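PDB 5U4Q: dTDP-glucose 4,6-dehydratase from Klebsiella pneumoniae, which probably carries out NAD-dependent chemistry on a nucleotide-linked sugar, converting dTDP-glucose to its 4-keto-6-deoxy product by loss of water. Local coordinates for residues Tyr99-Ala104 and Val151-Ala156; Met107-Ile112 and Lys122-Ala127; Ser131-Asn136 and Phe141-Ser146. All coordinates share one frame; numbering follows the deposited sequence.

Interaction 1. Residues Tyr99-Ala104 and Val151-Ala156. With NAD (nicotinamide-adenine-dinucleotide), chain C.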
loop_
_atom_site.group_PDB
_atom_site.type_symbol
_atom_site.label_atom_id
_atom_site.label_comp_id
_atom_site.label_asym_id
_atom_site.label_seq_id
_atom_site.Cartn_x
_atom_site.Cartn_y
_atom_site.Cartn_z
ATOM N N TYR A 99 12.291 -0.224 6.460
ATOM C CA TYR A 99 12.749 -0.155 5.086
ATOM C C TYR A 99 12.704 -1.510 4.398
ATOM O O TYR A 99 12.562 -1.555 3.171
ATOM C CB TYR A 99 14.149 0.469 4.991
ATOM C CG TYR A 99 14.212 1.874 5.547
ATOM C CD1 TYR A 99 13.453 2.907 4.986
ATOM C CD2 TYR A 99 15.041 2.184 6.632
ATOM C CE1 TYR A 99 13.503 4.191 5.499
ATOM C CE2 TYR A 99 15.103 3.477 7.145
ATOM C CZ TYR A 99 14.335 4.474 6.579
ATOM O OH TYR A 99 14.402 5.755 7.086
ATOM N N ALA A 100 12.798 -2.590 5.183
ATOM C CA ALA A 100 12.666 -3.967 4.675
ATOM C C ALA A 100 11.266 -4.237 4.107
ATOM O O ALA A 100 11.109 -4.913 3.082
ATOM C CB ALA A 100 12.963 -4.966 5.789
ATOM N N TYR A 101 10.247 -3.705 4.772
ATOM C CA TYR A 101 8.872 -3.863 4.317
ATOM C C TYR A 101 8.677 -3.155 3.001
ATOM O O TYR A 101 8.025 -3.670 2.092
ATOM C CB TYR A 101 7.873 -3.300 5.339
ATOM C CG TYR A 101 7.756 -4.116 6.602
ATOM C CD1 TYR A 101 7.137 -5.353 6.587
ATOM C CD2 TYR A 101 8.254 -3.643 7.812
ATOM C CE1 TYR A 101 7.024 -6.110 7.739
ATOM C CE2 TYR A 101 8.151 -4.392 8.975
ATOM C CZ TYR A 101 7.533 -5.621 8.931
ATOM O OH TYR A 101 7.424 -6.372 10.066
ATOM N N ALA A 102 9.242 -1.970 2.891
ATOM C CA ALA A 102 9.118 -1.208 1.663
ATOM C C ALA A 102 9.830 -1.921 0.550
ATOM O O ALA A 102 9.285 -2.101 -0.539
ATOM C CB ALA A 102 9.683 0.192 1.843
ATOM N N ASP A 103 11.055 -2.344 0.818
ATOM C CA ASP A 103 11.833 -3.033 -0.204
ATOM C C ASP A 103 11.195 -4.328 -0.682
ATOM O O ASP A 103 11.016 -4.548 -1.873
ATOM C CB ASP A 103 13.252 -3.350 0.312
ATOM C CG ASP A 103 14.169 -2.151 0.289
ATOM O OD1 ASP A 103 13.974 -1.256 -0.557
ATOM O OD2 ASP A 103 15.113 -2.111 1.105
ATOM N N ALA A 104 10.896 -5.205 0.243
ATOM C CA ALA A 104 10.394 -6.509 -0.132
ATOM C C ALA A 104 8.934 -6.469 -0.502
ATOM O O ALA A 104 8.504 -7.159 -1.453
ATOM C CB ALA A 104 10.576 -7.484 1.015
ATOM N N VAL A 151 -3.274 -1.195 11.251
ATOM C CA VAL A 151 -2.551 -0.800 12.458
ATOM C C VAL A 151 -1.071 -1.140 12.450
ATOM O O VAL A 151 -0.394 -0.923 13.441
ATOM C CB VAL A 151 -3.255 -1.311 13.730
ATOM C CG1 VAL A 151 -4.670 -0.742 13.787
ATOM C CG2 VAL A 151 -3.240 -2.818 13.821
ATOM N N SER A 152 -0.548 -1.676 11.339
ATOM C CA SER A 152 0.895 -1.954 11.228
ATOM C C SER A 152 1.348 -1.657 9.805
ATOM O O SER A 152 0.541 -1.707 8.873
ATOM C CB SER A 152 1.252 -3.407 11.546
ATOM O OG SER A 152 0.720 -4.320 10.582
ATOM N N LEU A 153 2.627 -1.346 9.647
ATOM C CA LEU A 153 3.162 -1.118 8.304
ATOM C C LEU A 153 3.045 -2.402 7.463
ATOM O O LEU A 153 2.711 -2.337 6.277
ATOM C CB LEU A 153 4.615 -0.638 8.370
ATOM C CG LEU A 153 5.294 -0.306 7.031
ATOM C CD1 LEU A 153 4.542 0.733 6.251
ATOM C CD2 LEU A 153 6.713 0.171 7.321
ATOM N N TYR A 154 3.294 -3.550 8.082
ATOM C CA TYR A 154 3.130 -4.847 7.426
ATOM C C TYR A 154 1.722 -4.945 6.802
ATOM O O TYR A 154 1.585 -5.225 5.601
ATOM C CB TYR A 154 3.377 -5.981 8.413
ATOM C CG TYR A 154 3.041 -7.361 7.901
ATOM C CD1 TYR A 154 3.804 -7.964 6.907
ATOM C CD2 TYR A 154 1.985 -8.061 8.431
ATOM C CE1 TYR A 154 3.503 -9.242 6.446
ATOM C CE2 TYR A 154 1.679 -9.337 7.999
ATOM C CZ TYR A 154 2.438 -9.922 6.999
ATOM O OH TYR A 154 2.118 -11.204 6.573
ATOM N N ALA A 155 0.682 -4.670 7.601
ATOM C CA ALA A 155 -0.703 -4.715 7.112
ATOM C C ALA A 155 -0.920 -3.729 5.945
ATOM O O ALA A 155 -1.553 -4.048 4.934
ATOM C CB ALA A 155 -1.686 -4.401 8.244
ATOM N N ALA A 156 -0.452 -2.499 6.112
ATOM C CA ALA A 156 -0.600 -1.502 5.058
ATOM C C ALA A 156 0.054 -1.981 3.762
ATOM O O ALA A 156 -0.493 -1.746 2.692
ATOM C CB ALA A 156 -0.017 -0.182 5.471
HETATM P PA NAD C . 9.110 -17.201 5.849
HETATM O O1A NAD C . 9.420 -18.554 6.362
HETATM O O2A NAD C . 9.811 -15.980 6.410
HETATM O O5B NAD C . 9.290 -17.245 4.242
HETATM C C5B NAD C . 9.419 -16.097 3.413
HETATM C C4B NAD C . 10.694 -16.246 2.601
HETATM O O4B NAD C . 10.786 -15.029 1.837
HETATM C C3B NAD C . 11.951 -16.368 3.451
HETATM O O3B NAD C . 12.678 -17.592 3.264
HETATM C C2B NAD C . 12.746 -15.122 3.058
HETATM O O2B NAD C . 14.167 -15.351 2.994
HETATM C C1B NAD C . 12.144 -14.686 1.723
HETATM N N9A NAD C . 12.286 -13.245 1.456
HETATM C C8A NAD C . 11.957 -12.227 2.283
HETATM N N7A NAD C . 12.250 -11.054 1.716
HETATM C C5A NAD C . 12.756 -11.315 0.500
HETATM C C6A NAD C . 13.309 -10.501 -0.602
HETATM N N6A NAD C . 13.350 -9.177 -0.545
HETATM N N1A NAD C . 13.749 -11.169 -1.668
HETATM C C2A NAD C . 13.737 -12.507 -1.766
HETATM N N3A NAD C . 13.275 -13.314 -0.789
HETATM C C4A NAD C . 12.784 -12.749 0.346
HETATM O O3 NAD C . 7.546 -16.847 6.015
HETATM P PN NAD C . 6.255 -17.702 5.573
HETATM O O1N NAD C . 6.592 -18.861 4.730
HETATM O O2N NAD C . 5.443 -17.829 6.862
HETATM O O5D NAD C . 5.527 -16.584 4.700
HETATM C C5D NAD C . 5.137 -16.726 3.337
HETATM C C4D NAD C . 4.164 -15.595 3.049
HETATM O O4D NAD C . 2.921 -15.833 3.748
HETATM C C3D NAD C . 4.582 -14.180 3.432
HETATM O O3D NAD C . 4.149 -13.300 2.392
HETATM C C2D NAD C . 3.788 -13.865 4.678
HETATM O O2D NAD C . 3.489 -12.461 4.828
HETATM C C1D NAD C . 2.525 -14.676 4.476
HETATM N N1N NAD C . 1.906 -15.089 5.750
HETATM C C2N NAD C . 2.344 -16.146 6.473
HETATM C C3N NAD C . 1.728 -16.512 7.682
HETATM C C7N NAD C . 2.166 -17.694 8.558
HETATM O O7N NAD C . 1.458 -18.037 9.517
HETATM N N7N NAD C . 3.316 -18.363 8.368
HETATM C C4N NAD C . 0.679 -15.752 8.149
HETATM C C5N NAD C . 0.249 -14.662 7.405
HETATM C C6N NAD C . 0.886 -14.326 6.215
#
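Y101 and Y154 are brought together by different first torsions: Y101 holds its ring anti to its own carbonyl carbon (chi1 -71°), reaching across to the other helix, whereas Y154 turns its ring anti to the backbone N (chi1 171°), toward the cofactor. The two side chains cross at about a right angle, and CE1 of Y101 rests 3.7 Å from CB of Y154. Across the same ring, CD2 of Y101 lies 4.1 Å from the branch atom CD2 of L153. A broad tyrosine ring suits this place, spanning from one helix to the first turn of the other.

The contact leaves the far end of Y154 available to NAD: its OH is 2.6 Å from O2D of the nicotinamide ribose, a hydrogen bond lying near the ring plane. Y154 begins the YxxxK motif of the short-chain dehydrogenase/reductase superfamily. S152 is the N-cap, its OG accepting from the N of A155 at 3.0 Å. At the second subunit, D103 forms a salt bridge with R67 of that chain and V151, just before helix 153-172, packs on its H170.

Helices 98-118 and 153-172 flank strand 123-129 in chain order and touch again further along, at Y109.

Interaction 2. Residues Met107-Ile112 and Lys122-Ala127. With NAD (nicotinamide-adenine-dinucleotide), chain C.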
loop_
_atom_site.group_PDB
_atom_site.type_symbol
_atom_site.label_atom_id
_atom_site.label_comp_id
_atom_site.label_asym_id
_atom_site.label_seq_id
_atom_site.Cartn_x
_atom_site.Cartn_y
_atom_site.Cartn_z
HETATM N N MSE A 107 8.239 -2.385 -3.385
HETATM C CA MSE A 107 9.015 -2.446 -4.643
HETATM C C MSE A 107 9.099 -3.852 -5.163
HETATM O O MSE A 107 8.970 -4.098 -6.376
HETATM C CB MSE A 107 10.421 -1.933 -4.384
HETATM C CG MSE A 107 11.360 -1.966 -5.592
HETATM SE SE MSE A 107 10.778 -0.770 -7.041
HETATM C CE MSE A 107 11.043 0.944 -6.102
ATOM N N GLY A 108 9.342 -4.799 -4.274
ATOM C CA GLY A 108 9.412 -6.178 -4.690
ATOM C C GLY A 108 8.138 -6.668 -5.351
ATOM O O GLY A 108 8.162 -7.408 -6.348
ATOM N N TYR A 109 7.001 -6.224 -4.819
ATOM C CA TYR A 109 5.709 -6.636 -5.363
ATOM C C TYR A 109 5.538 -6.030 -6.759
ATOM O O TYR A 109 5.014 -6.681 -7.659
ATOM C CB TYR A 109 4.552 -6.267 -4.417
ATOM C CG TYR A 109 3.249 -6.942 -4.828
ATOM C CD1 TYR A 109 3.053 -8.282 -4.607
ATOM C CD2 TYR A 109 2.245 -6.244 -5.470
ATOM C CE1 TYR A 109 1.881 -8.922 -5.027
ATOM C CE2 TYR A 109 1.092 -6.855 -5.888
ATOM C CZ TYR A 109 0.895 -8.193 -5.648
ATOM O OH TYR A 109 -0.259 -8.811 -6.073
ATOM N N LEU A 110 5.976 -4.787 -6.949
ATOM C CA LEU A 110 5.904 -4.182 -8.277
ATOM C C LEU A 110 6.747 -4.973 -9.272
ATOM O O LEU A 110 6.297 -5.179 -10.392
ATOM C CB LEU A 110 6.341 -2.724 -8.267
ATOM C CG LEU A 110 6.235 -2.009 -9.629
ATOM C CD1 LEU A 110 4.843 -2.056 -10.239
ATOM C CD2 LEU A 110 6.735 -0.573 -9.512
ATOM N N ASN A 111 7.946 -5.421 -8.870
ATOM C CA ASN A 111 8.784 -6.233 -9.788
ATOM C C ASN A 111 8.047 -7.500 -10.200
ATOM O O ASN A 111 8.111 -7.913 -11.357
ATOM C CB ASN A 111 10.163 -6.522 -9.184
ATOM C CG ASN A 111 10.991 -5.264 -9.045
ATOM O OD1 ASN A 111 10.734 -4.284 -9.751
ATOM N ND2 ASN A 111 11.956 -5.255 -8.126
ATOM N N ILE A 112 7.357 -8.137 -9.259
ATOM C CA ILE A 112 6.544 -9.300 -9.578
ATOM C C ILE A 112 5.453 -8.922 -10.608
ATOM O O ILE A 112 5.258 -9.649 -11.602
ATOM C CB ILE A 112 5.868 -9.890 -8.299
ATOM C CG1 ILE A 112 6.896 -10.529 -7.369
ATOM C CG2 ILE A 112 4.752 -10.886 -8.621
ATOM C CD1 ILE A 112 7.415 -11.866 -7.813
ATOM N N LYS A 122 -0.160 -16.315 -16.727
ATOM C CA LYS A 122 -1.594 -16.619 -16.774
ATOM C C LYS A 122 -2.336 -16.540 -15.447
ATOM O O LYS A 122 -3.562 -16.425 -15.444
ATOM C CB LYS A 122 -1.832 -17.959 -17.460
ATOM C CG LYS A 122 -1.426 -17.910 -18.924
ATOM C CD LYS A 122 -1.921 -19.099 -19.724
ATOM C CE LYS A 122 -1.712 -18.879 -21.223
ATOM N NZ LYS A 122 -0.276 -18.873 -21.602
ATOM N N HIS A 123 -1.606 -16.630 -14.328
ATOM C CA HIS A 123 -2.237 -16.495 -13.015
ATOM C C HIS A 123 -1.172 -16.163 -11.981
ATOM O O HIS A 123 -0.139 -16.856 -11.907
ATOM C CB HIS A 123 -2.969 -17.767 -12.591
ATOM C CG HIS A 123 -3.861 -17.605 -11.398
ATOM N ND1 HIS A 123 -4.364 -18.678 -10.702
ATOM C CD2 HIS A 123 -4.374 -16.497 -10.806
ATOM C CE1 HIS A 123 -5.155 -18.235 -9.736
ATOM N NE2 HIS A 123 -5.153 -16.918 -9.759
ATOM N N LEU A 124 -1.419 -15.100 -11.218
ATOM C CA LEU A 124 -0.570 -14.709 -10.090
ATOM C C LEU A 124 -1.376 -14.886 -8.826
ATOM O O LEU A 124 -2.414 -14.246 -8.642
ATOM C CB LEU A 124 -0.188 -13.243 -10.160
ATOM C CG LEU A 124 0.498 -12.658 -8.911
ATOM C CD1 LEU A 124 1.834 -13.326 -8.628
ATOM C CD2 LEU A 124 0.635 -11.158 -9.086
ATOM N N VAL A 125 -0.881 -15.765 -7.953
ATOM C CA VAL A 125 -1.437 -15.975 -6.630
ATOM C C VAL A 125 -0.435 -15.366 -5.672
ATOM O O VAL A 125 0.764 -15.565 -5.835
ATOM C CB VAL A 125 -1.667 -17.460 -6.317
ATOM C CG1 VAL A 125 -2.202 -17.654 -4.894
ATOM C CG2 VAL A 125 -2.648 -18.060 -7.305
ATOM N N TYR A 126 -0.914 -14.615 -4.667
ATOM C CA TYR A 126 0.035 -13.906 -3.801
ATOM C C TYR A 126 -0.479 -13.872 -2.388
ATOM O O TYR A 126 -1.686 -13.921 -2.152
ATOM C CB TYR A 126 0.346 -12.475 -4.336
ATOM C CG TYR A 126 -0.866 -11.583 -4.358
ATOM C CD1 TYR A 126 -1.776 -11.655 -5.407
ATOM C CD2 TYR A 126 -1.153 -10.705 -3.302
ATOM C CE1 TYR A 126 -2.933 -10.885 -5.418
ATOM C CE2 TYR A 126 -2.295 -9.914 -3.318
ATOM C CZ TYR A 126 -3.200 -10.027 -4.356
ATOM O OH TYR A 126 -4.358 -9.283 -4.344
ATOM N N ALA A 127 0.469 -13.795 -1.460
ATOM C CA ALA A 127 0.143 -13.771 -0.044
ATOM C C ALA A 127 -0.254 -12.377 0.425
ATOM O O ALA A 127 0.500 -11.415 0.284
ATOM C CB ALA A 127 1.344 -14.248 0.763
HETATM P PA NAD C . 9.110 -17.201 5.849
HETATM O O1A NAD C . 9.420 -18.554 6.362
HETATM O O2A NAD C . 9.811 -15.980 6.410
HETATM O O5B NAD C . 9.290 -17.245 4.242
HETATM C C5B NAD C . 9.419 -16.097 3.413
HETATM C C4B NAD C . 10.694 -16.246 2.601
HETATM O O4B NAD C . 10.786 -15.029 1.837
HETATM C C3B NAD C . 11.951 -16.368 3.451
HETATM O O3B NAD C . 12.678 -17.592 3.264
HETATM C C2B NAD C . 12.746 -15.122 3.058
HETATM O O2B NAD C . 14.167 -15.351 2.994
HETATM C C1B NAD C . 12.144 -14.686 1.723
HETATM N N9A NAD C . 12.286 -13.245 1.456
HETATM C C8A NAD C . 11.957 -12.227 2.283
HETATM N N7A NAD C . 12.250 -11.054 1.716
HETATM C C5A NAD C . 12.756 -11.315 0.500
HETATM C C6A NAD C . 13.309 -10.501 -0.602
HETATM N N6A NAD C . 13.350 -9.177 -0.545
HETATM N N1A NAD C . 13.749 -11.169 -1.668
HETATM C C2A NAD C . 13.737 -12.507 -1.766
HETATM N N3A NAD C . 13.275 -13.314 -0.789
HETATM C C4A NAD C . 12.784 -12.749 0.346
HETATM O O3 NAD C . 7.546 -16.847 6.015
HETATM P PN NAD C . 6.255 -17.702 5.573
HETATM O O1N NAD C . 6.592 -18.861 4.730
HETATM O O2N NAD C . 5.443 -17.829 6.862
HETATM O O5D NAD C . 5.527 -16.584 4.700
HETATM C C5D NAD C . 5.137 -16.726 3.337
HETATM C C4D NAD C . 4.164 -15.595 3.049
HETATM O O4D NAD C . 2.921 -15.833 3.748
HETATM C C3D NAD C . 4.582 -14.180 3.432
HETATM O O3D NAD C . 4.149 -13.300 2.392
HETATM C C2D NAD C . 3.788 -13.865 4.678
HETATM O O2D NAD C . 3.489 -12.461 4.828
HETATM C C1D NAD C . 2.525 -14.676 4.476
HETATM N N1N NAD C . 1.906 -15.089 5.750
HETATM C C2N NAD C . 2.344 -16.146 6.473
HETATM C C3N NAD C . 1.728 -16.512 7.682
HETATM C C7N NAD C . 2.166 -17.694 8.558
HETATM O O7N NAD C . 1.458 -18.037 9.517
HETATM N N7N NAD C . 3.316 -18.363 8.368
HETATM C C4N NAD C . 0.679 -15.752 8.149
HETATM C C5N NAD C . 0.249 -14.662 7.405
HETATM C C6N NAD C . 0.886 -14.326 6.215
#
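Y109 lays its hydroxyl oxygen over the face of the Y126 ring, and this is the tight part of the contact. The OH of Y109 sits 3.1 Å above the plane of the Y126 ring, over its centre, with CD1 and CG of Y126 each 3.3 Å from it. The rings form an edge-to-face pair, Y109 giving the edge, with centroids 5.3 Å apart and planes at 61°. Two torsions bring this about. Y109 sends its ring anti to the backbone N and along toward the strand; Y126 tucks CG between its backbone N and carbonyl carbon (chi1 63°), which presents a face to the helix. The Y109 hydroxyl is buried without a polar partner in the model; an O-H turned toward the ring face could be partly compensated there, though the proton position is not known.

Packing is looser toward the start of the strand, where aliphatic branches make most of the contact. CG2 of I112 meets CD1 of L124 at 3.8 Å, the side chains crossing at about a right angle, and CD2 of L124 reaches the OH of Y109 at 3.9 Å. Branched residues suit this spot because they pack helix against sheet without polar groups to satisfy. Beyond them K122 is exposed to solvent, while at the other end CB of A127 lies 3.4 Å from O3D of NAD, a small side chain, consistent with the close approach of the ribose.

The axes of helix segment 107-112 and strand segment 123-127 come within 11.7 Å of each other, nearly antiparallel at 165°, as in the β-α-β crossover of a Rossmann fold: helix 98-118 links strand 81-84 to its parallel neighbour 123-129. Helix 67-77 packs beside I112, helix 153-172 covers Y109 and Y126, and V125 faces away to meet strand 176-185.

Interaction 3. Residues Ser131-Asn136 and Phe141-Ser146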
loop_
_atom_site.group_PDB
_atom_site.type_symbol
_atom_site.label_atom_id
_atom_site.label_comp_id
_atom_site.label_asym_id
_atom_site.label_seq_id
_atom_site.Cartn_x
_atom_site.Cartn_y
_atom_site.Cartn_z
ATOM N N SER A 131 -3.920 -9.338 8.837
ATOM C CA SER A 131 -3.643 -8.056 9.478
ATOM C C SER A 131 -4.335 -6.876 8.761
ATOM O O SER A 131 -4.503 -5.795 9.354
ATOM C CB SER A 131 -2.132 -7.815 9.589
ATOM O OG SER A 131 -1.547 -7.672 8.294
ATOM N N VAL A 132 -4.740 -7.044 7.501
ATOM C CA VAL A 132 -5.421 -5.948 6.783
ATOM C C VAL A 132 -6.724 -5.545 7.477
ATOM O O VAL A 132 -7.188 -4.425 7.281
ATOM C CB VAL A 132 -5.687 -6.230 5.287
ATOM C CG1 VAL A 132 -4.373 -6.473 4.554
ATOM C CG2 VAL A 132 -6.666 -7.388 5.077
ATOM N N TYR A 133 -7.281 -6.448 8.283
ATOM C CA TYR A 133 -8.552 -6.157 9.001
ATOM C C TYR A 133 -8.374 -5.037 10.010
ATOM O O TYR A 133 -9.342 -4.417 10.394
ATOM C CB TYR A 133 -9.203 -7.442 9.577
ATOM C CG TYR A 133 -9.687 -8.347 8.436
ATOM C CD1 TYR A 133 -10.736 -7.953 7.624
ATOM C CD2 TYR A 133 -9.065 -9.576 8.153
ATOM C CE1 TYR A 133 -11.175 -8.719 6.590
ATOM C CE2 TYR A 133 -9.500 -10.369 7.106
ATOM C CZ TYR A 133 -10.544 -9.943 6.321
ATOM O OH TYR A 133 -10.991 -10.680 5.265
ATOM N N GLY A 134 -7.129 -4.769 10.411
ATOM C CA GLY A 134 -6.809 -3.587 11.233
ATOM C C GLY A 134 -7.711 -3.335 12.426
ATOM O O GLY A 134 -7.838 -4.182 13.278
ATOM N N LEU A 135 -8.324 -2.157 12.452
ATOM C CA LEU A 135 -9.182 -1.747 13.582
ATOM C C LEU A 135 -10.566 -2.376 13.554
ATOM O O LEU A 135 -11.357 -2.140 14.477
ATOM C CB LEU A 135 -9.316 -0.225 13.602
ATOM C CG LEU A 135 -8.069 0.607 13.964
ATOM C CD1 LEU A 135 -8.349 2.084 13.742
ATOM C CD2 LEU A 135 -7.635 0.336 15.391
ATOM N N ASN A 136 -10.889 -3.149 12.512
ATOM C CA ASN A 136 -12.211 -3.783 12.422
ATOM C C ASN A 136 -12.530 -4.617 13.660
ATOM O O ASN A 136 -11.656 -5.293 14.208
ATOM C CB ASN A 136 -12.325 -4.738 11.227
ATOM C CG ASN A 136 -12.247 -4.044 9.880
ATOM O OD1 ASN A 136 -11.792 -2.896 9.759
ATOM N ND2 ASN A 136 -12.649 -4.767 8.843
ATOM N N PHE A 141 -14.411 -11.838 10.474
ATOM C CA PHE A 141 -13.766 -11.030 9.453
ATOM C C PHE A 141 -14.103 -11.613 8.082
ATOM O O PHE A 141 -13.861 -12.799 7.836
ATOM C CB PHE A 141 -12.232 -11.010 9.629
ATOM C CG PHE A 141 -11.736 -10.241 10.827
ATOM C CD1 PHE A 141 -12.341 -9.043 11.239
ATOM C CD2 PHE A 141 -10.595 -10.661 11.492
ATOM C CE1 PHE A 141 -11.843 -8.329 12.337
ATOM C CE2 PHE A 141 -10.083 -9.943 12.561
ATOM C CZ PHE A 141 -10.705 -8.774 12.985
ATOM N N SER A 142 -14.630 -10.779 7.187
ATOM C CA SER A 142 -15.033 -11.199 5.871
ATOM C C SER A 142 -14.360 -10.336 4.811
ATOM O O SER A 142 -14.100 -9.141 5.039
ATOM C CB SER A 142 -16.567 -11.016 5.742
ATOM O OG SER A 142 -17.024 -11.031 4.395
ATOM N N THR A 143 -14.086 -10.914 3.649
ATOM C CA THR A 143 -13.550 -10.115 2.562
ATOM C C THR A 143 -14.544 -9.049 2.040
ATOM O O THR A 143 -14.195 -8.207 1.199
ATOM C CB THR A 143 -13.105 -10.986 1.399
ATOM O OG1 THR A 143 -14.182 -11.815 0.988
ATOM C CG2 THR A 143 -11.893 -11.830 1.778
ATOM N N GLU A 144 -15.785 -9.081 2.514
ATOM C CA GLU A 144 -16.724 -8.006 2.186
ATOM C C GLU A 144 -16.451 -6.739 3.033
ATOM O O GLU A 144 -16.962 -5.660 2.696
ATOM C CB GLU A 144 -18.165 -8.447 2.474
ATOM C CG GLU A 144 -18.661 -9.553 1.583
ATOM C CD GLU A 144 -19.979 -10.127 2.053
ATOM O OE1 GLU A 144 -20.621 -9.525 2.939
ATOM O OE2 GLU A 144 -20.367 -11.193 1.535
ATOM N N ASP A 145 -15.670 -6.881 4.112
ATOM C CA ASP A 145 -15.407 -5.814 5.080
ATOM C C ASP A 145 -14.418 -4.782 4.565
ATOM O O ASP A 145 -13.587 -5.081 3.703
ATOM C CB ASP A 145 -14.868 -6.355 6.403
ATOM C CG ASP A 145 -15.795 -7.380 7.064
ATOM O OD1 ASP A 145 -16.981 -7.478 6.668
ATOM O OD2 ASP A 145 -15.306 -8.088 7.980
ATOM N N SER A 146 -14.512 -3.566 5.104
ATOM C CA SER A 146 -13.559 -2.530 4.746
ATOM C C SER A 146 -12.232 -2.890 5.377
ATOM O O SER A 146 -12.168 -3.526 6.433
ATOM C CB SER A 146 -14.037 -1.150 5.210
ATOM O OG SER A 146 -14.094 -1.076 6.611
HETATM O O HOH W 1 -14.900 -6.767 10.351
HETATM O O HOH W 2 -11.580 -0.584 7.806
#
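In the apolar part, Y133 and F141 lie nearly parallel (6° between planes) but slid so far apart that the rings barely overlap. Each instead receives the other's CB over its face: CB of F141 is 3.6 Å from the Y133 ring centroid, and CB of Y133 is 3.7 Å from that of F141. This reciprocal CH-π pairing follows from matching torsions, both rings standing anti to their own carbonyl carbons.

The direct polar link is N136 ND2 to S146 O, 2.8 Å and nearly straight at 167°, with the acceptor in the amide plane. An asparagine suits the site because its OD1 takes a bond from a water that also binds S146 OG. Within the segments, N136 N donates to Y133 O, closing a type II' turn whose second position, G134, tolerates a positive phi (47°); D145 OD2 accepts from S142 N at 2.9 Å, and S142 OG from E144 N, an ST turn. D145 OD1 pairs with K138.

N136 and S146 pack on V246 of the second subunit. All this lies in the loop between strand 123-129 and helix 153-172; Y133 leans on F182 of strand 176-185, its OH bonding to R180 there and N262 of strand 258-263.

Interaction 2 is the fully buried one, a helix-on-sheet contact made of rings and aliphatic branches. Interactions 1 and 3 lie farther from the centre of the chain and are only partly buried; interaction 3 differs in bringing in waters and a direct side-chain hydrogen bond. Interactions 1 and 2 share helix 98-118, their turns linked through a wider, pi-type turn by probable bonds from A102 O to M107 N and D103 O to G108 N, and both reach NAD. Interaction 3, with Y133 about 11 Å from the cofactor, shares a helix with neither, yet S131 packs against Y154 and A155 of interaction 1. Both other contacts are nested within the chain loop that interaction 1 closes.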